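Local structure of beta subunit of a putative Aromatic-ring-hydroxylating dioxygenase (Novosphingobium aromaticivorans DSM 12444, 3EBY) at residues A[32-35]-A[36-40]; A[65-68]-A[69-72]; A[71-74]-A[75-79]. The protein probably serves as the beta subunit of a bacterial aromatic-ring-hydroxylating dioxygenase, in which the alpha subunit usually carries the catalytic iron. One frame throughout, in Å; residues are numbered along the deposited sequence.

Interaction 1. Residues A[32-35]-A[36-40]; sequences LEQW and PTLFV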
# COMPACT_ATOMS: atom_id res chain seq x y z
N LEU A 32 -7.21 -8.42 -18.88
CA LEU A 32 -7.10 -9.79 -18.39
C LEU A 32 -6.24 -10.66 -19.32
O LEU A 32 -5.52 -11.56 -18.85
CB LEU A 32 -8.49 -10.43 -18.23
CG LEU A 32 -9.48 -9.77 -17.24
CD1 LEU A 32 -10.71 -10.65 -17.13
CD2 LEU A 32 -8.87 -9.51 -15.85
N GLU A 33 -6.20 -10.31 -20.59
CA GLU A 33 -5.37 -11.06 -21.55
C GLU A 33 -3.87 -11.02 -21.22
O GLU A 33 -3.13 -11.91 -21.61
CB GLU A 33 -5.61 -10.54 -22.97
CG GLU A 33 -6.93 -10.96 -23.57
CD GLU A 33 -8.12 -10.12 -23.11
OE1 GLU A 33 -7.92 -9.07 -22.44
OE2 GLU A 33 -9.27 -10.52 -23.43
N GLN A 34 -3.41 -9.97 -20.54
CA GLN A 34 -2.00 -9.87 -20.14
C GLN A 34 -1.66 -10.80 -18.97
O GLN A 34 -0.51 -11.20 -18.80
CB GLN A 34 -1.63 -8.41 -19.75
CG GLN A 34 -0.12 -8.24 -19.31
CD GLN A 34 0.24 -6.80 -18.80
OE1 GLN A 34 -0.63 -5.99 -18.51
NE2 GLN A 34 1.52 -6.55 -18.61
N TRP A 35 -2.67 -11.15 -18.18
CA TRP A 35 -2.45 -11.83 -16.91
C TRP A 35 -1.74 -13.20 -17.06
O TRP A 35 -0.75 -13.45 -16.35
CB TRP A 35 -3.77 -11.93 -16.10
CG TRP A 35 -3.69 -12.77 -14.84
CD1 TRP A 35 -3.10 -12.43 -13.65
CD2 TRP A 35 -4.37 -14.01 -14.60
NE1 TRP A 35 -3.30 -13.42 -12.71
CE2 TRP A 35 -4.09 -14.40 -13.27
CE3 TRP A 35 -5.19 -14.83 -15.39
CZ2 TRP A 35 -4.57 -15.59 -12.72
CZ3 TRP A 35 -5.66 -16.01 -14.85
CH2 TRP A 35 -5.39 -16.36 -13.50
N PRO A 36 -2.20 -14.06 -17.99
CA PRO A 36 -1.52 -15.36 -18.15
C PRO A 36 -0.05 -15.22 -18.60
O PRO A 36 0.77 -16.03 -18.22
CB PRO A 36 -2.38 -16.08 -19.21
CG PRO A 36 -3.72 -15.41 -19.14
CD PRO A 36 -3.42 -13.99 -18.83
N THR A 37 0.27 -14.13 -19.32
CA THR A 37 1.64 -13.90 -19.81
C THR A 37 2.66 -13.61 -18.70
O THR A 37 3.89 -13.67 -18.94
CB THR A 37 1.71 -12.74 -20.87
OG1 THR A 37 1.63 -11.47 -20.23
CG2 THR A 37 0.61 -12.90 -21.95
N LEU A 38 2.17 -13.28 -17.52
CA LEU A 38 3.02 -12.95 -16.35
C LEU A 38 3.54 -14.21 -15.65
O LEU A 38 4.32 -14.13 -14.70
CB LEU A 38 2.24 -12.08 -15.36
CG LEU A 38 1.59 -10.84 -15.98
CD1 LEU A 38 0.85 -9.99 -14.93
CD2 LEU A 38 2.67 -9.98 -16.71
N PHE A 39 3.09 -15.36 -16.12
CA PHE A 39 3.49 -16.67 -15.57
C PHE A 39 4.31 -17.46 -16.60
O PHE A 39 4.23 -17.22 -17.81
CB PHE A 39 2.24 -17.50 -15.24
CG PHE A 39 1.36 -16.90 -14.16
CD1 PHE A 39 0.44 -15.91 -14.46
CD2 PHE A 39 1.35 -17.47 -12.87
CE1 PHE A 39 -0.35 -15.34 -13.42
CE2 PHE A 39 0.50 -16.97 -11.87
CZ PHE A 39 -0.36 -15.92 -12.17
N VAL A 40 5.12 -18.41 -16.11
CA VAL A 40 5.76 -19.38 -17.01
C VAL A 40 4.66 -20.34 -17.49
O VAL A 40 3.57 -20.38 -16.89
CB VAL A 40 6.87 -20.18 -16.31
CG1 VAL A 40 7.91 -19.23 -15.69
CG2 VAL A 40 6.30 -21.20 -15.24
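W35 and F39, four residues apart on one turn-rich stretch, form a T-shaped (edge-to-face) aromatic pair. The edge of F39 points at one face of the five-membered ring of W35, with the planes at 79° and the centroids 5.2 Å apart. CE1 of F39 leads, 3.6 Å from W35 NE1 and offset toward the rim of the indole. W35 reaches this place because its CG lies anti to the backbone N (chi1 173°), whereas the F39 ring leans back beside its own N. W35 O lies at the edge of the F39 ring, in its plane, 3.3 Å from F39 CD1.

Hydrogen bonds shape the turn itself. The hydroxyl of T37 donates to Q34 O, with OG1 to O at 2.6 Å, in the carbonyl plane and on a lone pair; T37 N adds a weak bond to the same oxygen. A threonine suits this spot, since its short hydroxyl can fold back onto the preceding turn. L38 N donates to W35 O over 3.2 Å.

Among the packing contacts, P36 CD lies 3.4 Å from W35 CB. The same CD takes the place of an N-H, 3.2 Å from L32 O, and proline's restricted phi (-63°) suits the helical turn. L38 CG makes van der Waals contact with Q34 O and W35 O.

Leading from helix 8-28 into strand 39-40, the turn sits between two helices: L38 rests on F19 and Y23, whose OH is hydrogen-bonded to W35 NE1, while W35 and F39 pack on L70 of helix 67-79, and the backbones of L38 and V40 bond to L143 of strand 142-150.

Interaction 2. Residues A[65-68]-A[69-72]; sequences DSKG and MLAD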
# COMPACT_ATOMS: atom_id res chain seq x y z
N ASP A 65 -3.06 -25.19 -12.81
CA ASP A 65 -1.76 -25.86 -12.76
C ASP A 65 -1.04 -25.89 -14.12
O ASP A 65 -0.08 -26.67 -14.34
CB ASP A 65 -1.91 -27.27 -12.17
CG ASP A 65 -2.75 -28.19 -13.04
OD1 ASP A 65 -3.18 -27.78 -14.14
OD2 ASP A 65 -2.97 -29.34 -12.62
N SER A 66 -1.47 -25.00 -15.00
CA SER A 66 -0.81 -24.74 -16.26
C SER A 66 -1.26 -23.37 -16.79
O SER A 66 -2.29 -22.84 -16.38
CB SER A 66 -1.18 -25.80 -17.29
OG SER A 66 -2.54 -25.65 -17.73
N LYS A 67 -0.51 -22.84 -17.74
CA LYS A 67 -0.92 -21.60 -18.38
C LYS A 67 -2.22 -21.76 -19.15
O LYS A 67 -3.03 -20.82 -19.22
CB LYS A 67 0.18 -21.08 -19.31
CG LYS A 67 -0.14 -19.70 -19.86
CD LYS A 67 1.00 -19.15 -20.60
CE LYS A 67 2.06 -18.63 -19.66
NZ LYS A 67 3.24 -18.13 -20.39
N GLY A 68 -2.46 -22.96 -19.68
CA GLY A 68 -3.70 -23.25 -20.39
C GLY A 68 -4.93 -23.02 -19.53
O GLY A 68 -5.93 -22.46 -20.01
N MSE A 69 -4.83 -23.38 -18.25
CA MSE A 69 -5.91 -23.13 -17.30
C MSE A 69 -6.09 -21.63 -16.99
O MSE A 69 -7.22 -21.16 -16.86
CB MSE A 69 -5.72 -23.95 -16.01
CG MSE A 69 -5.80 -25.45 -16.23
SE MSE A 69 -5.97 -26.47 -14.58
CE MSE A 69 -7.60 -25.83 -13.94
N LEU A 70 -4.99 -20.87 -16.90
CA LEU A 70 -5.06 -19.42 -16.74
C LEU A 70 -5.84 -18.82 -17.92
O LEU A 70 -6.76 -18.00 -17.74
CB LEU A 70 -3.65 -18.79 -16.71
CG LEU A 70 -2.64 -19.24 -15.65
CD1 LEU A 70 -1.31 -18.47 -15.83
CD2 LEU A 70 -3.19 -19.07 -14.23
N ALA A 71 -5.45 -19.21 -19.13
CA ALA A 71 -6.05 -18.69 -20.36
C ALA A 71 -7.50 -19.11 -20.45
O ALA A 71 -8.35 -18.30 -20.85
CB ALA A 71 -5.28 -19.17 -21.58
N ASP A 72 -7.81 -20.33 -20.03
CA ASP A 72 -9.20 -20.81 -20.02
C ASP A 72 -10.08 -19.89 -19.18
O ASP A 72 -11.22 -19.61 -19.55
CB ASP A 72 -9.32 -22.22 -19.47
CG ASP A 72 -8.83 -23.29 -20.45
OD1 ASP A 72 -8.71 -23.01 -21.66
OD2 ASP A 72 -8.62 -24.44 -19.98
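S66 turns its hydroxyl between its own backbone N and carbonyl carbon (chi1 72°), which sets OG facing the amide of M69, while the selenomethionine side chain M69, extended through chi2 and bent at chi3 (62°), folds back toward D65. The hydroxyl oxygen accepts from M69 N at 3.3 Å with an N-H...O angle of 154°. Serine suits this place because its short arm can replace the carbonyl that the first turn of a helix lacks. S66 O accepts two weak bonds, from M69 N and L70 N. From the next residue on, the regular pattern sets in: A71 N donates to K67 O at 2.9 Å, and D72 N to G68 O at 2.8 Å.

Selenium, the polarisable atom of this selenomethionine, lies 3.1 Å from OD1 of D65, a close approach roughly opposite its SE-CE bond, and M69 also touches C64. L70, the buried member, lays CB 3.3 Å from K67 O and turns its branches to C43, Y45 and P36. K67 runs past L70 to the same 32-40 turn, its NZ making a salt bridge with D41 and a hydrogen bond to F39 O.

Serine at the N-cap with its side chain bonded to the amide three residues on is the classic N-cap motif, here opening helix 67-79 straight after strand 60-64 in an NTF2-like fold.

Interaction 3. Residues A[71-74]-A[75-79]; sequences ADRV and VALRK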
# COMPACT_ATOMS: atom_id res chain seq x y z
N ALA A 71 -5.45 -19.21 -19.13
CA ALA A 71 -6.05 -18.69 -20.36
C ALA A 71 -7.50 -19.11 -20.45
O ALA A 71 -8.35 -18.30 -20.85
CB ALA A 71 -5.28 -19.17 -21.58
N ASP A 72 -7.81 -20.33 -20.03
CA ASP A 72 -9.20 -20.81 -20.02
C ASP A 72 -10.08 -19.89 -19.18
O ASP A 72 -11.22 -19.61 -19.55
CB ASP A 72 -9.32 -22.22 -19.47
CG ASP A 72 -8.83 -23.29 -20.45
OD1 ASP A 72 -8.71 -23.01 -21.66
OD2 ASP A 72 -8.62 -24.44 -19.98
N ARG A 73 -9.56 -19.45 -18.03
CA ARG A 73 -10.31 -18.52 -17.17
C ARG A 73 -10.57 -17.17 -17.86
O ARG A 73 -11.67 -16.63 -17.79
CB ARG A 73 -9.57 -18.32 -15.83
CG ARG A 73 -10.28 -17.36 -14.88
CD ARG A 73 -9.70 -17.48 -13.46
NE ARG A 73 -10.12 -18.71 -12.79
CZ ARG A 73 -11.35 -18.92 -12.30
NH1 ARG A 73 -12.25 -17.94 -12.29
NH2 ARG A 73 -11.66 -20.08 -11.75
N VAL A 74 -9.56 -16.60 -18.50
CA VAL A 74 -9.72 -15.30 -19.17
C VAL A 74 -10.75 -15.40 -20.30
O VAL A 74 -11.67 -14.57 -20.40
CB VAL A 74 -8.38 -14.80 -19.72
CG1 VAL A 74 -8.59 -13.54 -20.60
CG2 VAL A 74 -7.38 -14.56 -18.58
N VAL A 75 -10.63 -16.46 -21.11
CA VAL A 75 -11.60 -16.75 -22.19
C VAL A 75 -13.04 -16.84 -21.66
O VAL A 75 -13.96 -16.25 -22.23
CB VAL A 75 -11.23 -18.04 -22.94
CG1 VAL A 75 -12.42 -18.51 -23.81
CG2 VAL A 75 -9.96 -17.82 -23.79
N ALA A 76 -13.23 -17.60 -20.59
CA ALA A 76 -14.55 -17.75 -19.99
C ALA A 76 -15.10 -16.41 -19.45
O ALA A 76 -16.28 -16.13 -19.58
CB ALA A 76 -14.50 -18.79 -18.87
N LEU A 77 -14.24 -15.61 -18.82
CA LEU A 77 -14.64 -14.31 -18.29
C LEU A 77 -15.08 -13.36 -19.42
O LEU A 77 -16.06 -12.61 -19.28
CB LEU A 77 -13.49 -13.68 -17.47
CG LEU A 77 -13.18 -14.38 -16.13
CD1 LEU A 77 -12.06 -13.67 -15.38
CD2 LEU A 77 -14.38 -14.47 -15.27
N ARG A 78 -14.38 -13.42 -20.54
CA ARG A 78 -14.79 -12.65 -21.73
C ARG A 78 -16.09 -13.17 -22.33
O ARG A 78 -16.96 -12.40 -22.72
CB ARG A 78 -13.69 -12.69 -22.79
CG ARG A 78 -12.37 -12.07 -22.37
CD ARG A 78 -12.59 -10.81 -21.64
NE ARG A 78 -11.38 -10.00 -21.54
CZ ARG A 78 -11.30 -8.92 -20.78
NH1 ARG A 78 -12.31 -8.58 -20.01
NH2 ARG A 78 -10.19 -8.19 -20.77
N LYS A 79 -16.19 -14.48 -22.49
CA LYS A 79 -17.36 -15.09 -23.10
C LYS A 79 -18.63 -14.83 -22.29
O LYS A 79 -19.65 -14.44 -22.84
CB LYS A 79 -17.13 -16.60 -23.27
CG LYS A 79 -18.03 -17.26 -24.28
CD LYS A 79 -17.54 -18.66 -24.62
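Successive turns of a single alpha-helix meet here, at the surface-facing far half of helix 67-79, and four consecutive i to i+4 bonds hold them. V75 N donates to A71 O at 2.9 Å almost straight, the N-H...O angle being 176°. A76 N reaches D72 O over 3.0 Å and L77 N reaches R73 O over the same distance. R78 N to V74 O completes the four bonds across this contact, and K79 N to V75 O continues the helix.

Side chains lie back against the carbonyls of the turn before. CG of L77 drops to 3.2 Å from R73 O. R73 holds its CG anti to the backbone N (chi1 180°), on the side of its carbonyl carbon, and there L77 CD1 meets it at 4.1 Å as the two chains cross. CG2 of V75 packs 3.4 Å from A71 O, and A76 sets its methyl near D72 O, small enough to sit close to the helix backbone.

In the NTF2-like fold of this family, one side of the helix faces the turn 32-40: buried V74, with L77, meets L32, and V74 also touches P36, apolar side chains suited to that side. R78 begins beside V74 O, its CG 3.3 Å away, then bends at chi2 (-42°), and its guanidinium makes salt bridges to E33 OE2 through NE and to D30 OD2 through NH1. R73 NH1 makes a weak bond to A160 O.

Interaction 1 is the partly buried one, whereas interactions 2 and 3 lie nearer the surface. These two are successive halves of helix 67-79 and share A71 and D72; interaction 2 opens the helix with a serine cap, and interaction 3 carries its regular backbone bonding. The turn 32-40 packs along both halves. Against interaction 2 it sets the part from W35 onward, with P36 O 3.2 Å from K67 CE. Against interaction 3 it sets its beginning, where L32 O lies 3.5 Å from V74 CG2. Ring packing dominates the partly buried contact; the helix contacts rest on backbone bonds, with charged side chains reaching out to the turn.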